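PDB 6JPM: odorant binding protein 4 from Chrysopa pallens, which probably binds small odorant molecules, as a secreted, mainly helical protein of the insect PBP/GOBP family. Local coordinates for residues Q69-L74 / S81-I86; C49-M54 / E99-F104. All blocks are in the same frame, centred on the assembly; numbering follows the deposited sequence.

Contact 1 of 2, residues Q69-L74 / S81-I86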
loop_
_atom_site.group_PDB
_atom_site.type_symbol
_atom_site.label_atom_id
_atom_site.label_comp_id
_atom_site.label_asym_id
_atom_site.label_seq_id
_atom_site.Cartn_x
_atom_site.Cartn_y
_atom_site.Cartn_z
ATOM N N GLN A 69 -2.479 -8.739 -12.602
ATOM C CA GLN A 69 -1.382 -8.489 -13.533
ATOM C C GLN A 69 -0.052 -8.401 -12.801
ATOM O O GLN A 69 0.980 -8.845 -13.318
ATOM C CB GLN A 69 -1.627 -7.202 -14.327
ATOM C CG GLN A 69 -0.724 -7.014 -15.556
ATOM C CD GLN A 69 0.672 -6.462 -15.241
ATOM O OE1 GLN A 69 0.967 -6.063 -14.111
ATOM N NE2 GLN A 69 1.534 -6.433 -16.253
ATOM N N GLN A 70 -0.053 -7.831 -11.597
ATOM C CA GLN A 70 1.194 -7.461 -10.949
ATOM C C GLN A 70 1.744 -8.542 -10.024
ATOM O O GLN A 70 2.950 -8.531 -9.737
ATOM C CB GLN A 70 0.990 -6.139 -10.205
ATOM C CG GLN A 70 0.594 -5.034 -11.180
ATOM C CD GLN A 70 0.143 -3.749 -10.519
ATOM O OE1 GLN A 70 0.263 -3.581 -9.308
ATOM N NE2 GLN A 70 -0.386 -2.832 -11.324
ATOM N N MET A 71 0.909 -9.481 -9.579
ATOM C CA MET A 71 1.409 -10.628 -8.825
ATOM C C MET A 71 2.586 -11.343 -9.490
ATOM O O MET A 71 3.534 -11.701 -8.774
ATOM C CB MET A 71 0.263 -11.618 -8.564
ATOM C CG MET A 71 -0.715 -11.202 -7.473
ATOM S SD MET A 71 -0.069 -11.434 -5.806
ATOM C CE MET A 71 1.023 -12.832 -6.077
ATOM N N PRO A 72 2.603 -11.589 -10.808
ATOM C CA PRO A 72 3.791 -12.223 -11.405
ATOM C C PRO A 72 5.021 -11.325 -11.473
ATOM O O PRO A 72 6.106 -11.836 -11.775
ATOM C CB PRO A 72 3.315 -12.622 -12.813
ATOM C CG PRO A 72 2.136 -11.776 -13.080
ATOM C CD PRO A 72 1.472 -11.576 -11.751
ATOM N N THR A 73 4.904 -10.022 -11.213
ATOM C CA THR A 73 6.100 -9.192 -11.146
ATOM C C THR A 73 6.742 -9.191 -9.763
ATOM O O THR A 73 7.824 -8.619 -9.602
ATOM C CB THR A 73 5.780 -7.752 -11.549
ATOM O OG1 THR A 73 4.752 -7.232 -10.696
ATOM C CG2 THR A 73 5.329 -7.693 -12.997
ATOM N N LEU A 74 6.099 -9.811 -8.769
ATOM C CA LEU A 74 6.617 -9.806 -7.409
ATOM C C LEU A 74 7.765 -10.802 -7.273
ATOM O O LEU A 74 7.724 -11.878 -7.874
ATOM C CB LEU A 74 5.521 -10.167 -6.412
ATOM C CG LEU A 74 4.415 -9.154 -6.128
ATOM C CD1 LEU A 74 3.421 -9.754 -5.155
ATOM C CD2 LEU A 74 5.014 -7.875 -5.565
ATOM N N SER A 81 2.891 -14.477 0.324
ATOM C CA SER A 81 2.390 -13.594 1.397
ATOM C C SER A 81 1.420 -12.569 0.826
ATOM O O SER A 81 0.477 -12.291 1.486
ATOM C CB SER A 81 3.488 -12.942 2.176
ATOM O OG SER A 81 4.414 -12.347 1.319
ATOM N N THR A 82 1.652 -12.099 -0.383
ATOM C CA THR A 82 0.756 -11.094 -0.984
ATOM C C THR A 82 -0.604 -11.711 -1.298
ATOM O O THR A 82 -1.593 -11.114 -0.966
ATOM C CB THR A 82 1.415 -10.417 -2.180
ATOM O OG1 THR A 82 2.428 -9.630 -1.582
ATOM C CG2 THR A 82 0.468 -9.512 -2.919
ATOM N N LYS A 83 -0.603 -12.892 -1.897
ATOM C CA LYS A 83 -1.855 -13.595 -2.255
ATOM C C LYS A 83 -2.701 -13.761 -1.000
ATOM O O LYS A 83 -3.837 -13.393 -1.034
ATOM C CB LYS A 83 -1.534 -14.936 -2.922
ATOM C CG LYS A 83 -0.737 -14.865 -4.221
ATOM C CD LYS A 83 -0.994 -16.009 -5.195
ATOM C CE LYS A 83 0.220 -16.469 -5.976
ATOM N NZ LYS A 83 0.854 -17.682 -5.395
ATOM N N LYS A 84 -2.115 -14.250 0.077
ATOM C CA LYS A 84 -2.857 -14.464 1.331
ATOM C C LYS A 84 -3.379 -13.135 1.876
ATOM O O LYS A 84 -4.474 -13.107 2.372
ATOM C CB LYS A 84 -1.949 -15.082 2.388
ATOM C CG LYS A 84 -1.653 -16.563 2.237
ATOM C CD LYS A 84 -1.782 -17.321 3.518
ATOM C CE LYS A 84 -1.655 -18.813 3.335
ATOM N NZ LYS A 84 -0.586 -19.379 4.183
ATOM N N SER A 85 -2.564 -12.088 1.821
ATOM C CA SER A 85 -3.001 -10.807 2.366
ATOM C C SER A 85 -4.128 -10.194 1.535
ATOM O O SER A 85 -5.086 -9.647 2.098
ATOM C CB SER A 85 -1.805 -9.861 2.469
ATOM O OG SER A 85 -0.916 -10.324 3.472
ATOM N N ILE A 86 -4.032 -10.262 0.201
ATOM C CA ILE A 86 -5.102 -9.717 -0.638
ATOM C C ILE A 86 -6.396 -10.493 -0.428
ATOM O O ILE A 86 -7.474 -9.898 -0.302
ATOM C CB ILE A 86 -4.694 -9.703 -2.122
ATOM C CG1 ILE A 86 -4.103 -8.350 -2.513
ATOM C CG2 ILE A 86 -5.891 -9.987 -3.015
ATOM C CD1 ILE A 86 -2.637 -8.267 -2.317
#
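Met71 packs on Thr82 and Lys83, and Leu74 on Thr82, joining the 3-10 segment 71-73 and Leu74, which follow helix 64-70, to helix 76-89, the next helix of the mainly helical PBP/GOBP fold. The contact is apolar, with no hydrogen bond passing between the segments. Met71 does most of the touching through its thioether. With CG anti to its carbonyl carbon (chi1 -76°) and the chain bent again at chi2 and chi3, SD is brought up to the methyl of Thr82, 3.5 Å from CG2, and CE is folded over the Lys83 chain. There Met71 CE lies 3.3 Å from Lys83 CG, tighter than usual van der Waals contact, and also meets CD and CE of the lysine. Cut back to an alanine here, the side chain would lose the thioether, which would probably open a gap beside the Thr82 methyl and uncover the Lys83 chain on this side. Leu74 and Thr82 reach toward each other tip to tip, the leucine CD1 standing 3.6 Å from Thr82 CB and close to both branches of the threonine. Thr82 OG1 has a weak hydrogen bond to Tyr78 O in its own helix, while its side chain also touches Phe117 of the C-terminal tail.

The polar bonds stay within each segment or run to other parts of the chain. Ser85 OG bonds to Ser111 OG. At the start of the 3-10 segment 71-73, Gln70 O accepts from Thr73 N at 2.9 Å.

Contact 2 of 2, residues C49-M54 / E99-F104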
loop_
_atom_site.group_PDB
_atom_site.type_symbol
_atom_site.label_atom_id
_atom_site.label_comp_id
_atom_site.label_asym_id
_atom_site.label_seq_id
_atom_site.Cartn_x
_atom_site.Cartn_y
_atom_site.Cartn_z
ATOM N N CYS A 49 -2.688 7.983 -2.441
ATOM C CA CYS A 49 -1.740 8.404 -3.485
ATOM C C CYS A 49 -0.849 7.218 -3.850
ATOM O O CYS A 49 -0.717 6.989 -4.958
ATOM C CB CYS A 49 -0.889 9.573 -3.031
ATOM S SG CYS A 49 0.285 10.155 -4.272
ATOM N N ILE A 50 -0.291 6.519 -2.880
ATOM C CA ILE A 50 0.612 5.405 -3.161
ATOM C C ILE A 50 -0.123 4.313 -3.931
ATOM O O ILE A 50 0.341 3.844 -4.976
ATOM C CB ILE A 50 1.214 4.857 -1.854
ATOM C CG1 ILE A 50 2.279 5.816 -1.270
ATOM C CG2 ILE A 50 1.765 3.450 -2.072
ATOM C CD1 ILE A 50 3.485 6.095 -2.186
ATOM N N LEU A 51 -1.281 3.890 -3.423
ATOM C CA LEU A 51 -1.998 2.777 -4.037
ATOM C C LEU A 51 -2.652 3.175 -5.354
ATOM O O LEU A 51 -2.806 2.332 -6.237
ATOM C CB LEU A 51 -3.025 2.210 -3.057
ATOM C CG LEU A 51 -2.394 1.445 -1.893
ATOM C CD1 LEU A 51 -3.355 1.382 -0.718
ATOM C CD2 LEU A 51 -1.982 0.020 -2.356
ATOM N N GLU A 52 -3.030 4.443 -5.524
ATOM C CA GLU A 52 -3.430 4.890 -6.860
ATOM C C GLU A 52 -2.250 4.832 -7.827
ATOM O O GLU A 52 -2.387 4.364 -8.959
ATOM C CB GLU A 52 -3.995 6.310 -6.814
ATOM C CG GLU A 52 -5.470 6.397 -6.416
ATOM C CD GLU A 52 -6.003 7.821 -6.520
ATOM O OE1 GLU A 52 -5.197 8.727 -6.831
ATOM O OE2 GLU A 52 -7.212 8.042 -6.288
ATOM N N THR A 53 -1.078 5.278 -7.380
ATOM C CA THR A 53 0.108 5.242 -8.233
ATOM C C THR A 53 0.493 3.817 -8.599
ATOM O O THR A 53 0.944 3.572 -9.721
ATOM C CB THR A 53 1.259 5.955 -7.534
ATOM O OG1 THR A 53 0.875 7.309 -7.304
ATOM C CG2 THR A 53 2.533 5.925 -8.377
ATOM N N MET A 54 0.302 2.864 -7.688
ATOM C CA MET A 54 0.514 1.461 -8.015
ATOM C C MET A 54 -0.605 0.873 -8.865
ATOM O O MET A 54 -0.487 -0.282 -9.289
ATOM C CB MET A 54 0.650 0.627 -6.740
ATOM C CG MET A 54 1.881 0.979 -5.897
ATOM S SD MET A 54 1.766 0.208 -4.262
ATOM C CE MET A 54 2.173 -1.500 -4.648
ATOM N N GLU A 99 -10.085 7.134 2.698
ATOM C CA GLU A 99 -10.286 6.063 3.703
ATOM C C GLU A 99 -10.119 4.646 3.137
ATOM O O GLU A 99 -9.509 3.890 3.770
ATOM C CB GLU A 99 -11.595 6.207 4.464
ATOM C CG GLU A 99 -11.693 7.444 5.306
ATOM C CD GLU A 99 -13.097 7.779 5.774
ATOM O OE1 GLU A 99 -14.011 7.159 5.375
ATOM O OE2 GLU A 99 -13.232 8.688 6.517
ATOM N N PRO A 100 -10.690 4.273 1.985
ATOM C CA PRO A 100 -10.548 2.928 1.487
ATOM C C PRO A 100 -9.087 2.486 1.314
ATOM O O PRO A 100 -8.793 1.463 1.717
ATOM C CB PRO A 100 -11.333 2.932 0.184
ATOM C CG PRO A 100 -12.273 4.068 0.333
ATOM C CD PRO A 100 -11.540 5.085 1.166
ATOM N N ALA A 101 -8.251 3.307 0.697
ATOM C CA ALA A 101 -6.861 2.882 0.528
ATOM C C ALA A 101 -6.140 2.774 1.869
ATOM O O ALA A 101 -5.352 1.844 2.087
ATOM C CB ALA A 101 -6.116 3.835 -0.397
ATOM N N TYR A 102 -6.395 3.719 2.770
ATOM C CA TYR A 102 -5.806 3.662 4.103
ATOM C C TYR A 102 -6.265 2.413 4.849
ATOM O O TYR A 102 -5.451 1.682 5.421
ATOM C CB TYR A 102 -6.206 4.912 4.878
ATOM C CG TYR A 102 -5.856 4.908 6.337
ATOM C CD1 TYR A 102 -4.574 5.272 6.770
ATOM C CD2 TYR A 102 -6.815 4.610 7.295
ATOM C CE1 TYR A 102 -4.261 5.309 8.131
ATOM C CE2 TYR A 102 -6.510 4.635 8.649
ATOM C CZ TYR A 102 -5.230 4.980 9.059
ATOM O OH TYR A 102 -4.938 5.008 10.406
ATOM N N ASN A 103 -7.579 2.145 4.843
ATOM C CA ASN A 103 -8.088 0.968 5.543
ATOM C C ASN A 103 -7.565 -0.318 4.920
ATOM O O ASN A 103 -7.220 -1.262 5.635
ATOM C CB ASN A 103 -9.620 0.972 5.543
ATOM C CG ASN A 103 -10.189 1.983 6.512
ATOM O OD1 ASN A 103 -9.591 2.250 7.560
ATOM N ND2 ASN A 103 -11.338 2.574 6.158
ATOM N N PHE A 104 -7.540 -0.384 3.589
ATOM C CA PHE A 104 -6.923 -1.510 2.896
ATOM C C PHE A 104 -5.467 -1.691 3.325
ATOM O O PHE A 104 -5.034 -2.811 3.606
ATOM C CB PHE A 104 -7.020 -1.286 1.380
ATOM C CG PHE A 104 -6.389 -2.382 0.545
ATOM C CD1 PHE A 104 -6.895 -3.684 0.567
ATOM C CD2 PHE A 104 -5.312 -2.103 -0.287
ATOM C CE1 PHE A 104 -6.327 -4.698 -0.220
ATOM C CE2 PHE A 104 -4.732 -3.100 -1.064
ATOM C CZ PHE A 104 -5.243 -4.405 -1.025
#
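Leu51 of helix 41-53 meets Ala101 and Phe104 of helix 99-111 chiefly through one methyl, CD1. All three residues are buried, and their side chains point across the contact. CD1 lies 3.7 Å from the methyl carbon CB of Ala101 and, nearer still, 3.5 Å from the carbonyl oxygen of the same residue, a van der Waals touch on the backbone. Ala101 is small enough to let the segments come close here: its CA is 6.7 Å from that of Leu51. The same CD1 reaches Phe104 at the ring edge, near the ring plane, 4.0 Å from CD2; the ring therefore offers its rim to the leucine. Phe104 CG is anti to the backbone N (chi1 179°), which carries the ring out toward Leu51, one helical turn on from Ala101. Ile57 of strand 57-58 touches both Leu51 and Ala101, adding a fourth apolar side chain.

Helix 41-53 is tied twice in this disulfide-braced helical fold of insect odorant-binding proteins. Cys49 turns away from helix 99-111 and is bonded to Cys18 of helix 4-22, and Cys45 of the same helix to Cys98, just ahead of helix 99-111. Ile50 also touches Met14 and Cys18 of helix 4-22.

Hydrogen bonding runs along the helices and not across the contact. Cys49 O takes two donors from Thr53, approaching from opposite faces of its carbonyl plane: the amide N at 3.0 Å and the hydroxyl OG1 at 2.9 Å. The hydroxyl lies 32° out of that plane, with a C=O...O angle of 147°. On the partner helix, Asn103 ND2 bonds to Thr94 O and Glu99 OE1 to Asp96 N, tying the start of helix 99-111 to the loop before it.

In the fold
Contact 2 is buried, its centre about 6 Å from that of the chain, whereas contact 1 lies at the surface, about 12 Å out; the two centres are about 16 Å apart. Both are apolar, without a cross-segment hydrogen bond; contact 2 joins two helices, contact 1 the 3-10 turn after helix 64-70 to helix 76-89. Contact 1 mixes Met71 and Leu74 with a threonine and the aliphatic part of a lysine, whereas contact 2 is leucine, alanine and phenylalanine alone. Contact 1 is nested inside the longer loop closed by contact 2. No helix is shared, but helices 76-89 and 99-111 are consecutive, and a probable hydrogen bond from Gln70 NE2 to Met54 O links the segments directly.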